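PDB 1B7G: glyceraldehyde-3-phosphate dehydrogenase from Sulfolobus solfataricus, which catalyses the phosphorylating oxidation of D-glyceraldehyde 3-phosphate in glycolysis as a homotetramer, using NADP in marked preference to NAD. Local coordinates for residues Asn140-Ala143 / Leu144-Ile148; Glu241-Pro244 / Arg245-Leu248; Ile327-Ser331 / Leu332-Lys336. The protein carries 1 engineered substitution. All coordinates share one frame; numbering follows the deposited sequence.

Contact 1. Residues Asn140-Ala143 / Leu144-Ile148; sequences NTTA and LLRTI. With SO4 (sulfate ion), chain C.
The carbonyl oxygen of A143 is gripped twice by T147. T147 OG1 donates to A143 O at 2.9 Å, and T147 N donates to A143 O at 3.2 Å. The two donors come from opposite faces of the carbonyl plane. The T147 hydroxyl folds back onto a carbonyl one turn earlier, in a buried part of helix 139-152. T147 OG1 gets there because it sits beside its backbone N (chi1 -54°). A valine in place of T147 would probably leave A143 O with the backbone amide as its one donor in this pair of turns. Earlier in the helix, the amides of L144, L145 and R146 bond regularly to the carbonyls of N140, T141 and T142.

The side chains pair four residues apart. T141 CG2 and L145 CD1 lie alongside each other at 4.0 Å. T142 CG2 lies over one face of the R146 guanidinium, 3.8 Å from R146 NE, while the two side chains cross obliquely. The R146 chain is extended from CG to NE, and its far end forms a salt bridge with E307. T141 OG1 and T142 OG1 turn back to S138.

The first turn carries the active-site end of the helix. C139, just before this segment, is probably the nucleophile, and N140 belongs to the observed inorganic phosphate site. Here a sulfate ion is held with help from S138, R166 and H193. N140 OD1 takes a bond from H221, which helps fix the amide. N140 N donates to sulfate O3 at 2.8 Å, and N140 ND2 donates to sulfate O2 at 2.9 Å with an N-H...O angle of 168°.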
# COMPACT_ATOMS: atom_id res chain seq x y z
N ASN A 140 12.70 -5.82 14.83
CA ASN A 140 12.00 -6.20 16.07
C ASN A 140 12.84 -5.85 17.29
O ASN A 140 12.27 -5.54 18.33
CB ASN A 140 11.64 -7.71 16.02
CG ASN A 140 10.44 -7.91 15.11
OD1 ASN A 140 9.45 -7.19 15.21
ND2 ASN A 140 10.49 -8.88 14.22
N THR A 141 14.18 -5.78 17.13
CA THR A 141 14.98 -5.38 18.30
C THR A 141 14.69 -3.91 18.60
O THR A 141 14.59 -3.46 19.75
CB THR A 141 16.48 -5.57 18.03
OG1 THR A 141 16.73 -6.91 17.58
CG2 THR A 141 17.28 -5.33 19.32
N THR A 142 14.59 -3.12 17.51
CA THR A 142 14.26 -1.70 17.67
C THR A 142 12.96 -1.49 18.41
O THR A 142 12.85 -0.61 19.27
CB THR A 142 14.21 -0.98 16.32
OG1 THR A 142 15.49 -1.03 15.67
CG2 THR A 142 13.82 0.49 16.47
N ALA A 143 11.90 -2.26 18.04
CA ALA A 143 10.61 -2.05 18.66
C ALA A 143 10.68 -2.40 20.16
O ALA A 143 10.13 -1.68 20.96
CB ALA A 143 9.54 -2.88 17.94
N LEU A 144 11.45 -3.43 20.49
CA LEU A 144 11.60 -3.80 21.92
C LEU A 144 12.35 -2.69 22.69
O LEU A 144 11.96 -2.32 23.78
CB LEU A 144 12.35 -5.11 21.99
CG LEU A 144 11.62 -6.45 21.78
CD1 LEU A 144 12.65 -7.50 21.40
CD2 LEU A 144 10.87 -6.87 23.04
N LEU A 145 13.43 -2.14 22.12
CA LEU A 145 14.18 -1.07 22.76
C LEU A 145 13.39 0.21 22.94
O LEU A 145 13.43 0.77 24.05
CB LEU A 145 15.48 -0.77 21.98
CG LEU A 145 16.50 -1.91 22.14
CD1 LEU A 145 17.63 -1.76 21.13
CD2 LEU A 145 16.97 -1.94 23.59
N ARG A 146 12.61 0.64 21.96
CA ARG A 146 11.81 1.84 22.13
C ARG A 146 10.82 1.64 23.29
O ARG A 146 10.55 2.58 24.00
CB ARG A 146 11.02 2.27 20.91
CG ARG A 146 11.92 2.55 19.67
CD ARG A 146 10.95 3.19 18.64
NE ARG A 146 11.69 3.49 17.41
CZ ARG A 146 11.11 3.49 16.20
NH1 ARG A 146 9.80 3.29 16.08
NH2 ARG A 146 11.88 3.75 15.15
N THR A 147 10.19 0.45 23.32
CA THR A 147 9.21 0.20 24.38
C THR A 147 9.91 0.12 25.74
O THR A 147 9.44 0.81 26.64
CB THR A 147 8.45 -1.12 24.08
OG1 THR A 147 7.92 -1.03 22.74
CG2 THR A 147 7.39 -1.38 25.11
N ILE A 148 11.00 -0.58 25.87
CA ILE A 148 11.73 -0.72 27.14
C ILE A 148 12.35 0.60 27.61
O ILE A 148 12.17 1.01 28.78
CB ILE A 148 12.85 -1.77 27.03
CG1 ILE A 148 12.39 -3.19 26.70
CG2 ILE A 148 13.64 -1.78 28.34
CD1 ILE A 148 13.53 -4.09 26.26
S SO4 C . 14.09 -9.34 13.23
O1 SO4 C . 14.40 -9.87 11.90
O2 SO4 C . 12.98 -10.24 13.87
O3 SO4 C . 13.56 -7.98 13.30
O4 SO4 C . 15.33 -9.46 14.01

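Contact 2. Residues Glu241-Pro244 / Arg245-Leu248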
# COMPACT_ATOMS: atom_id res chain seq x y z
N GLU A 241 1.53 7.15 25.51
CA GLU A 241 0.74 8.07 24.73
C GLU A 241 1.45 9.35 24.34
O GLU A 241 0.93 10.10 23.51
CB GLU A 241 -0.54 8.45 25.53
CG GLU A 241 -1.65 8.98 24.64
CD GLU A 241 -2.95 9.18 25.40
OE1 GLU A 241 -3.09 8.57 26.49
OE2 GLU A 241 -3.83 9.92 24.89
N ASN A 242 2.67 9.59 24.80
CA ASN A 242 3.39 10.84 24.57
C ASN A 242 4.82 10.65 24.15
O ASN A 242 5.75 11.36 24.59
CB ASN A 242 3.36 11.63 25.91
CG ASN A 242 1.98 12.24 26.08
OD1 ASN A 242 1.70 13.20 25.34
ND2 ASN A 242 1.14 11.67 26.94
N THR A 243 5.08 9.66 23.29
CA THR A 243 6.46 9.41 22.87
C THR A 243 6.50 9.21 21.37
O THR A 243 5.98 8.18 20.84
CB THR A 243 7.03 8.14 23.56
OG1 THR A 243 6.88 8.22 24.97
CG2 THR A 243 8.46 7.85 23.19
N PRO A 244 7.10 10.10 20.62
CA PRO A 244 7.33 9.86 19.22
C PRO A 244 8.05 8.54 18.95
O PRO A 244 9.10 8.28 19.46
CB PRO A 244 8.17 11.05 18.76
CG PRO A 244 7.86 12.12 19.75
CD PRO A 244 7.68 11.39 21.06
N ARG A 245 7.50 7.84 17.92
CA ARG A 245 8.04 6.58 17.48
C ARG A 245 7.28 5.38 18.10
O ARG A 245 7.50 4.25 17.75
CB ARG A 245 9.54 6.45 17.54
CG ARG A 245 10.21 7.34 16.50
CD ARG A 245 11.73 7.19 16.45
NE ARG A 245 12.26 8.47 15.89
CZ ARG A 245 13.55 8.66 15.66
NH1 ARG A 245 14.42 7.69 15.85
NH2 ARG A 245 13.94 9.85 15.20
N ILE A 246 6.30 5.76 18.90
CA ILE A 246 5.37 4.84 19.53
C ILE A 246 3.98 5.41 19.31
O ILE A 246 3.75 6.60 19.59
CB ILE A 246 5.59 4.63 21.02
CG1 ILE A 246 6.90 3.90 21.32
CG2 ILE A 246 4.42 3.83 21.65
CD1 ILE A 246 7.27 3.84 22.81
N VAL A 247 3.05 4.64 18.77
CA VAL A 247 1.67 5.13 18.66
C VAL A 247 0.74 4.13 19.40
O VAL A 247 1.11 2.98 19.59
CB VAL A 247 1.17 5.32 17.23
CG1 VAL A 247 1.85 6.52 16.57
CG2 VAL A 247 1.35 4.08 16.36
N LEU A 248 -0.44 4.57 19.74
CA LEU A 248 -1.41 3.72 20.43
C LEU A 248 -2.54 3.42 19.43
O LEU A 248 -2.81 4.26 18.55
CB LEU A 248 -1.98 4.36 21.69
CG LEU A 248 -1.01 4.50 22.88
CD1 LEU A 248 -1.67 5.19 24.05
CD2 LEU A 248 -0.48 3.13 23.33
O HOH W 1 3.21 8.03 22.00
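L248 and E241 cross at about a right angle, with the L248 side chain starting out toward residues 241-244. L248 CD1 rests on the aliphatic base of the glutamate, 3.8 Å from both E241 CB and E241 CG. E241 CG lies anti to the backbone N (chi1 -159°). The chain stays extended beyond it, which carries the carboxylate past the leucine.

Nearer the turn, T243 CG2 and I246 CD1 approach to 4.2 Å. I246 N donates to T243 O at 3.1 Å, from 24° out of the carbonyl plane. A water accepts a hydrogen bond from T243 N at 2.8 Å and can donate to I246 O, 2.9 Å away, which would bridge the two backbones beside the direct bond.

R245 takes a different course. Its side chain runs extended from CG to NE and leads away from the turn, to salt bridges with D310 and E307. Its phi is positive, at 97°, as the third position of the turn requires. P244 fills the second position.

The chain thus reverses through a type II beta turn, T243 to I246, joining helix 233-241 to strand 246-249 of the mixed sheet.

Contact 3. Residues Ile327-Ser331 / Leu332-Lys336; sequences ITNES and LGILK
I334 N donates to N329 O at 2.9 Å, in the carbonyl plane and nearly straight, with an N-H...O angle of 166°. This bond closes the helix end. L332 N donates to T328 O at 3.0 Å. G333 N makes a weak bond to E330 O at 3.4 Å. Within the last helical turn, S331 OG donates to I327 O at 2.7 Å, and the amide S331 N bonds to the same oxygen from the opposite face of its plane. The hydroxyl reaches back because S331 OG stands between the backbone N and the carbonyl carbon (chi1 62°).

G333 leaves the helix with a positive phi of 67°, a value that favours glycine. The reversal brings I334 back over the last turn. The side chains of N329 and I334 are set at a slant to each other. N329 OD1 lies against the isoleucine branch point, 3.6 Å from I334 CG1, and I334 CB and CG2 are close by as well. The polar work of N329 OD1 is done elsewhere: it accepts a bond from R245.

Beside this pair, T328 and L332 run the same way. T328 CG2 meets L332 CD1 at 3.9 Å, and L332 CG packs on the carbonyl oxygen of T328. T328 OG1 is engaged by D310 and R313. P306 of helix 304-315 touches both T328 and L332, so the helix end is packed against that neighbour.

The 6→1 bond from I334 N to N329 O, the weak 5→2 bond from G333 N to E330 O, the positive phi of G333 and the packing of I334 on N329 make this a Schellman motif, ending helix 321-331 and releasing the chain toward the C-terminus.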
# COMPACT_ATOMS: atom_id res chain seq x y z
N ILE A 327 14.39 16.78 14.21
CA ILE A 327 14.41 17.00 12.77
C ILE A 327 13.98 15.74 12.02
O ILE A 327 13.20 15.78 11.08
CB ILE A 327 15.78 17.49 12.29
CG1 ILE A 327 15.97 18.95 12.85
CG2 ILE A 327 15.93 17.49 10.81
CD1 ILE A 327 17.42 19.36 12.94
N THR A 328 14.53 14.61 12.46
CA THR A 328 14.14 13.32 11.88
C THR A 328 12.63 13.16 12.00
O THR A 328 11.98 12.99 10.98
CB THR A 328 14.85 12.19 12.59
OG1 THR A 328 16.26 12.38 12.40
CG2 THR A 328 14.45 10.81 12.00
N ASN A 329 12.08 13.35 13.20
CA ASN A 329 10.67 13.23 13.44
C ASN A 329 9.79 14.15 12.62
O ASN A 329 8.81 13.69 12.00
CB ASN A 329 10.34 13.36 14.93
CG ASN A 329 10.83 12.10 15.68
OD1 ASN A 329 11.22 11.11 15.08
ND2 ASN A 329 10.89 12.22 16.98
N GLU A 330 10.11 15.45 12.62
CA GLU A 330 9.29 16.41 11.90
C GLU A 330 9.34 16.16 10.41
O GLU A 330 8.35 16.17 9.73
CB GLU A 330 9.77 17.86 12.20
CG GLU A 330 8.77 18.91 11.75
CD GLU A 330 8.74 19.28 10.30
OE1 GLU A 330 9.74 19.12 9.56
OE2 GLU A 330 7.67 19.78 9.85
N SER A 331 10.57 15.99 9.88
CA SER A 331 10.70 15.84 8.45
C SER A 331 10.07 14.55 7.92
O SER A 331 9.80 14.48 6.71
CB SER A 331 12.17 15.88 8.02
OG SER A 331 12.92 14.81 8.58
N LEU A 332 10.04 13.48 8.75
CA LEU A 332 9.56 12.20 8.17
C LEU A 332 8.12 11.94 8.53
O LEU A 332 7.61 10.84 8.27
CB LEU A 332 10.45 11.06 8.66
CG LEU A 332 11.92 11.13 8.22
CD1 LEU A 332 12.65 9.88 8.69
CD2 LEU A 332 12.03 11.23 6.70
N GLY A 333 7.53 12.89 9.24
CA GLY A 333 6.15 12.83 9.67
C GLY A 333 5.91 11.72 10.70
O GLY A 333 4.88 11.05 10.62
N ILE A 334 6.81 11.58 11.66
CA ILE A 334 6.70 10.55 12.69
C ILE A 334 5.63 10.96 13.69
O ILE A 334 5.46 12.14 13.99
CB ILE A 334 8.05 10.32 13.38
CG1 ILE A 334 9.14 9.84 12.42
CG2 ILE A 334 7.95 9.36 14.56
CD1 ILE A 334 8.76 8.68 11.51
N LEU A 335 4.83 10.01 14.15
CA LEU A 335 3.74 10.33 15.06
C LEU A 335 3.95 9.93 16.50
O LEU A 335 4.78 9.12 16.82
CB LEU A 335 2.49 9.56 14.52
CG LEU A 335 2.08 9.89 13.09
CD1 LEU A 335 0.97 8.92 12.62
CD2 LEU A 335 1.59 11.34 12.98
N LYS A 336 3.05 10.39 17.37
CA LYS A 336 2.99 9.92 18.76
C LYS A 336 1.49 9.91 19.09
O LYS A 336 0.71 10.34 18.23
CB LYS A 336 3.75 10.82 19.75
CG LYS A 336 3.05 12.20 19.84
CD LYS A 336 3.74 13.07 20.90
CE LYS A 336 3.06 14.48 20.76
NZ LYS A 336 3.62 15.35 21.84

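The contacts come in series along the chain. Contact 1 lies in helix 139-152, contact 2 at the turn into strand 246-249, and contact 3 at the end of helix 321-331. Centres of contacts 1 and 2 are about 13 Å apart, those of 2 and 3 about 12 Å, and those of 1 and 3 about 18 Å. Contacts 1 and 3 do not touch; R245 of contact 2 bridges them. R245 O probably accepts from R146 NH1, R245 NE probably donates to N329 OD1, and R245 N probably donates to L335 O. E307 bridges both arginines. The active-site helix is thus tied, through the turn that leads into strand 246-249, to the C-terminal part of the chain.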